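Long-range contact in hypothetical protein PH0435 (Pyrococcus horikoshii, PDB 2YV4), which is of unknown function in detail but probably makes the threonylcarbamoyl-AMP used in tRNA modification: residues L50-F62 against E82-L94. Numbering follows the deposited sequence.
Sequences LGSSVEEVAKNLF and EERGLGLAVMNRL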
loop_
_atom_site.group_PDB
_atom_site.type_symbol
_atom_site.label_atom_id
_atom_site.label_comp_id
_atom_site.label_asym_id
_atom_site.label_seq_id
_atom_site.Cartn_x
_atom_site.Cartn_y
_atom_site.Cartn_z
ATOM N N LEU A 50 -0.404 -2.773 -7.667
ATOM C CA LEU A 50 -1.377 -3.564 -6.917
ATOM C C LEU A 50 -2.266 -4.418 -7.806
ATOM O O LEU A 50 -2.582 -5.562 -7.472
ATOM C CB LEU A 50 -2.272 -2.643 -6.079
ATOM C CG LEU A 50 -3.472 -3.273 -5.360
ATOM C CD1 LEU A 50 -2.993 -4.131 -4.186
ATOM C CD2 LEU A 50 -4.393 -2.176 -4.856
ATOM N N GLY A 51 -2.670 -3.849 -8.934
ATOM C CA GLY A 51 -3.562 -4.544 -9.842
ATOM C C GLY A 51 -4.807 -3.682 -9.922
ATOM O O GLY A 51 -5.062 -2.893 -9.014
ATOM N N SER A 52 -5.582 -3.820 -10.993
ATOM C CA SER A 52 -6.785 -3.015 -11.161
ATOM C C SER A 52 -8.087 -3.790 -10.963
ATOM O O SER A 52 -9.169 -3.273 -11.230
ATOM C CB SER A 52 -6.778 -2.361 -12.546
ATOM O OG SER A 52 -6.579 -3.330 -13.562
ATOM N N SER A 53 -7.985 -5.025 -10.487
ATOM C CA SER A 53 -9.170 -5.842 -10.256
ATOM C C SER A 53 -9.014 -6.628 -8.966
ATOM O O SER A 53 -7.897 -6.825 -8.481
ATOM C CB SER A 53 -9.371 -6.825 -11.408
ATOM O OG SER A 53 -8.426 -7.876 -11.321
ATOM N N VAL A 54 -10.132 -7.086 -8.411
ATOM C CA VAL A 54 -10.082 -7.866 -7.182
ATOM C C VAL A 54 -9.214 -9.104 -7.407
ATOM O O VAL A 54 -8.386 -9.454 -6.562
ATOM C CB VAL A 54 -11.504 -8.286 -6.732
ATOM C CG1 VAL A 54 -11.430 -9.369 -5.672
ATOM C CG2 VAL A 54 -12.247 -7.069 -6.188
ATOM N N GLU A 55 -9.395 -9.758 -8.553
ATOM C CA GLU A 55 -8.619 -10.952 -8.874
ATOM C C GLU A 55 -7.120 -10.661 -8.907
ATOM O O GLU A 55 -6.316 -11.456 -8.424
ATOM C CB GLU A 55 -9.051 -11.536 -10.224
ATOM C CG GLU A 55 -8.098 -12.603 -10.752
ATOM C CD GLU A 55 -8.647 -13.361 -11.948
ATOM O OE1 GLU A 55 -8.994 -12.718 -12.964
ATOM O OE2 GLU A 55 -8.726 -14.607 -11.872
ATOM N N GLU A 56 -6.749 -9.524 -9.484
ATOM C CA GLU A 56 -5.344 -9.149 -9.561
ATOM C C GLU A 56 -4.772 -8.883 -8.177
ATOM O O GLU A 56 -3.634 -9.247 -7.894
ATOM C CB GLU A 56 -5.166 -7.916 -10.449
ATOM C CG GLU A 56 -5.304 -8.219 -11.934
ATOM C CD GLU A 56 -5.127 -6.987 -12.796
ATOM O OE1 GLU A 56 -4.065 -6.333 -12.696
ATOM O OE2 GLU A 56 -6.050 -6.673 -13.575
ATOM N N VAL A 57 -5.562 -8.253 -7.313
ATOM C CA VAL A 57 -5.107 -7.965 -5.960
ATOM C C VAL A 57 -4.737 -9.262 -5.252
ATOM O O VAL A 57 -3.640 -9.399 -4.705
ATOM C CB VAL A 57 -6.198 -7.242 -5.142
ATOM C CG1 VAL A 57 -5.842 -7.268 -3.653
ATOM C CG2 VAL A 57 -6.338 -5.797 -5.627
ATOM N N ALA A 58 -5.664 -10.213 -5.264
ATOM C CA ALA A 58 -5.449 -11.500 -4.618
ATOM C C ALA A 58 -4.196 -12.175 -5.158
ATOM O O ALA A 58 -3.485 -12.872 -4.430
ATOM C CB ALA A 58 -6.666 -12.398 -4.837
ATOM N N LYS A 59 -3.924 -11.951 -6.437
ATOM C CA LYS A 59 -2.775 -12.551 -7.097
ATOM C C LYS A 59 -1.439 -11.837 -6.896
ATOM O O LYS A 59 -0.409 -12.492 -6.744
ATOM C CB LYS A 59 -3.052 -12.666 -8.601
ATOM C CG LYS A 59 -1.953 -13.368 -9.380
ATOM C CD LYS A 59 -2.203 -13.337 -10.882
ATOM C CE LYS A 59 -1.080 -14.055 -11.630
ATOM N NZ LYS A 59 -1.260 -14.024 -13.109
ATOM N N ASN A 60 -1.446 -10.508 -6.887
ATOM C CA ASN A 60 -0.201 -9.745 -6.756
ATOM C C ASN A 60 0.242 -9.299 -5.360
ATOM O O ASN A 60 1.432 -9.098 -5.125
ATOM C CB ASN A 60 -0.256 -8.481 -7.628
ATOM C CG ASN A 60 -0.684 -8.759 -9.053
ATOM O OD1 ASN A 60 -0.224 -9.713 -9.681
ATOM N ND2 ASN A 60 -1.560 -7.905 -9.582
ATOM N N LEU A 61 -0.702 -9.129 -4.442
ATOM C CA LEU A 61 -0.367 -8.628 -3.109
ATOM C C LEU A 61 0.837 -9.248 -2.404
ATOM O O LEU A 61 1.789 -8.540 -2.069
ATOM C CB LEU A 61 -1.594 -8.695 -2.191
ATOM C CG LEU A 61 -1.409 -7.978 -0.851
ATOM C CD1 LEU A 61 -0.984 -6.532 -1.099
ATOM C CD2 LEU A 61 -2.706 -8.029 -0.061
ATOM N N PHE A 62 0.803 -10.556 -2.168
ATOM C CA PHE A 62 1.911 -11.215 -1.481
ATOM C C PHE A 62 3.217 -11.154 -2.272
ATOM O O PHE A 62 4.304 -11.073 -1.695
ATOM C CB PHE A 62 1.525 -12.662 -1.144
ATOM C CG PHE A 62 0.693 -12.786 0.110
ATOM C CD1 PHE A 62 -0.244 -11.808 0.440
ATOM C CD2 PHE A 62 0.844 -13.880 0.958
ATOM C CE1 PHE A 62 -1.019 -11.915 1.595
ATOM C CE2 PHE A 62 0.074 -13.999 2.116
ATOM C CZ PHE A 62 -0.861 -13.013 2.436
ATOM N N GLU A 82 -12.102 2.492 -2.606
ATOM C CA GLU A 82 -13.447 1.932 -2.532
ATOM C C GLU A 82 -13.896 1.431 -3.896
ATOM O O GLU A 82 -14.499 0.367 -4.005
ATOM C CB GLU A 82 -14.437 2.988 -2.031
ATOM C CG GLU A 82 -14.067 3.581 -0.684
ATOM C CD GLU A 82 -15.072 4.605 -0.200
ATOM O OE1 GLU A 82 -15.420 5.517 -0.981
ATOM O OE2 GLU A 82 -15.510 4.502 0.963
ATOM N N GLU A 83 -13.592 2.207 -4.931
ATOM C CA GLU A 83 -13.973 1.851 -6.293
ATOM C C GLU A 83 -13.532 0.445 -6.691
ATOM O O GLU A 83 -12.394 0.046 -6.455
ATOM C CB GLU A 83 -13.401 2.869 -7.288
ATOM C CG GLU A 83 -14.085 4.231 -7.252
ATOM C CD GLU A 83 -13.474 5.197 -6.250
ATOM O OE1 GLU A 83 -12.727 4.751 -5.350
ATOM O OE2 GLU A 83 -13.752 6.410 -6.361
ATOM N N ARG A 84 -14.451 -0.297 -7.301
ATOM C CA ARG A 84 -14.196 -1.659 -7.755
ATOM C C ARG A 84 -13.789 -2.642 -6.660
ATOM O O ARG A 84 -13.224 -3.693 -6.948
ATOM C CB ARG A 84 -13.143 -1.656 -8.862
ATOM C CG ARG A 84 -13.628 -1.005 -10.146
ATOM C CD ARG A 84 -12.588 -1.099 -11.241
ATOM N NE ARG A 84 -13.016 -0.407 -12.451
ATOM C CZ ARG A 84 -12.255 -0.246 -13.527
ATOM N NH1 ARG A 84 -11.021 -0.732 -13.545
ATOM N NH2 ARG A 84 -12.727 0.404 -14.584
ATOM N N GLY A 85 -14.081 -2.294 -5.411
ATOM C CA GLY A 85 -13.766 -3.169 -4.294
ATOM C C GLY A 85 -12.311 -3.530 -4.044
ATOM O O GLY A 85 -12.035 -4.526 -3.373
ATOM N N LEU A 86 -11.375 -2.731 -4.547
ATOM C CA LEU A 86 -9.960 -3.040 -4.345
ATOM C C LEU A 86 -9.552 -3.027 -2.871
ATOM O O LEU A 86 -8.854 -3.931 -2.410
ATOM C CB LEU A 86 -9.082 -2.071 -5.146
ATOM C CG LEU A 86 -9.370 -2.016 -6.653
ATOM C CD1 LEU A 86 -8.247 -1.262 -7.354
ATOM C CD2 LEU A 86 -9.486 -3.429 -7.219
ATOM N N GLY A 87 -9.993 -2.007 -2.135
ATOM C CA GLY A 87 -9.661 -1.913 -0.721
ATOM C C GLY A 87 -10.130 -3.118 0.077
ATOM O O GLY A 87 -9.390 -3.654 0.903
ATOM N N LEU A 88 -11.367 -3.544 -0.154
ATOM C CA LEU A 88 -11.892 -4.710 0.550
ATOM C C LEU A 88 -11.058 -5.946 0.216
ATOM O O LEU A 88 -10.730 -6.742 1.101
ATOM C CB LEU A 88 -13.355 -4.956 0.173
ATOM C CG LEU A 88 -13.952 -6.282 0.655
ATOM C CD1 LEU A 88 -13.764 -6.420 2.165
ATOM C CD2 LEU A 88 -15.426 -6.347 0.286
ATOM N N ALA A 89 -10.709 -6.100 -1.060
ATOM C CA ALA A 89 -9.909 -7.240 -1.491
ATOM C C ALA A 89 -8.551 -7.216 -0.807
ATOM O O ALA A 89 -8.037 -8.259 -0.403
ATOM C CB ALA A 89 -9.730 -7.223 -3.013
ATOM N N VAL A 90 -7.961 -6.027 -0.693
ATOM C CA VAL A 90 -6.663 -5.892 -0.038
ATOM C C VAL A 90 -6.750 -6.401 1.397
ATOM O O VAL A 90 -5.933 -7.217 1.827
ATOM C CB VAL A 90 -6.184 -4.419 -0.015
ATOM C CG1 VAL A 90 -4.975 -4.277 0.907
ATOM C CG2 VAL A 90 -5.810 -3.966 -1.426
HETATM N N MSE A 91 -7.746 -5.922 2.136
HETATM C CA MSE A 91 -7.923 -6.339 3.523
HETATM C C MSE A 91 -8.192 -7.842 3.627
HETATM O O MSE A 91 -7.664 -8.508 4.515
HETATM C CB MSE A 91 -9.059 -5.539 4.184
HETATM C CG MSE A 91 -8.722 -4.058 4.429
HETATM SE SE MSE A 91 -9.997 -3.150 5.609
HETATM C CE MSE A 91 -9.841 -4.361 7.073
ATOM N N ASN A 92 -9.005 -8.379 2.721
ATOM C CA ASN A 92 -9.300 -9.812 2.734
ATOM C C ASN A 92 -8.025 -10.640 2.571
ATOM O O ASN A 92 -7.765 -11.558 3.350
ATOM C CB ASN A 92 -10.286 -10.167 1.617
ATOM C CG ASN A 92 -11.697 -9.717 1.924
ATOM O OD1 ASN A 92 -12.561 -9.703 1.048
ATOM N ND2 ASN A 92 -11.943 -9.356 3.181
ATOM N N ARG A 93 -7.231 -10.313 1.559
ATOM C CA ARG A 93 -5.984 -11.034 1.305
ATOM C C ARG A 93 -4.983 -10.812 2.440
ATOM O O ARG A 93 -4.061 -11.605 2.639
ATOM C CB ARG A 93 -5.379 -10.571 -0.024
ATOM C CG ARG A 93 -4.042 -11.205 -0.380
ATOM C CD ARG A 93 -4.148 -12.711 -0.543
ATOM N NE ARG A 93 -2.877 -13.290 -0.978
ATOM C CZ ARG A 93 -2.625 -14.594 -1.033
ATOM N NH1 ARG A 93 -3.557 -15.470 -0.678
ATOM N NH2 ARG A 93 -1.440 -15.025 -1.450
ATOM N N LEU A 94 -5.183 -9.733 3.188
ATOM C CA LEU A 94 -4.308 -9.389 4.299
ATOM C C LEU A 94 -4.749 -10.071 5.590
ATOM O O LEU A 94 -4.013 -10.071 6.580
ATOM C CB LEU A 94 -4.296 -7.870 4.487
ATOM C CG LEU A 94 -2.950 -7.146 4.429
ATOM C CD1 LEU A 94 -2.049 -7.748 3.361
ATOM C CD2 LEU A 94 -3.204 -5.674 4.155
HETATM O O HOH W 1 -9.359 -0.152 -10.973
#
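Two neighbouring helices on one side of a parallel β-sheet, 54-70 and 86-93, meet through Val57, which packs against Ala89 and Val90, a worked example of helix pairing in an α/β sandwich. The axes of 54-62 and 86-93 approach to 9.0 Å and cross at -34°. Val57 CG1, anti to its own backbone N (chi1 166°), lies 3.9 Å from Ala89 CB and also touches Val90 CG2, while Val54 CG1 reaches the same Ala89 methyl from one turn earlier. Near the helix starts, Leu86 CD2 rests 3.7 Å from Ser53 C, and a water bridges Ser52 O to Arg84 NH1, the arginine link being weak. At the far end the packing tightens, with Leu61 CD2 3.5 Å from Leu94 CD1. There Arg93, bent at chi2, carries its guanidinium over a face of the Phe62 ring in a cation-pi contact, CZ 3.8 Å from the ring centroid, with the two planes 43° apart; Ala58 O lies over the opposite guanidinium face. An alanine in place of Phe62 would probably leave the Arg93 guanidinium without its aromatic partner and freer to swing. Val90 also touches Ala78 of strand 75-81, completing the helix-on-sheet layering of a Rossmann-like three-layer α/β/α fold.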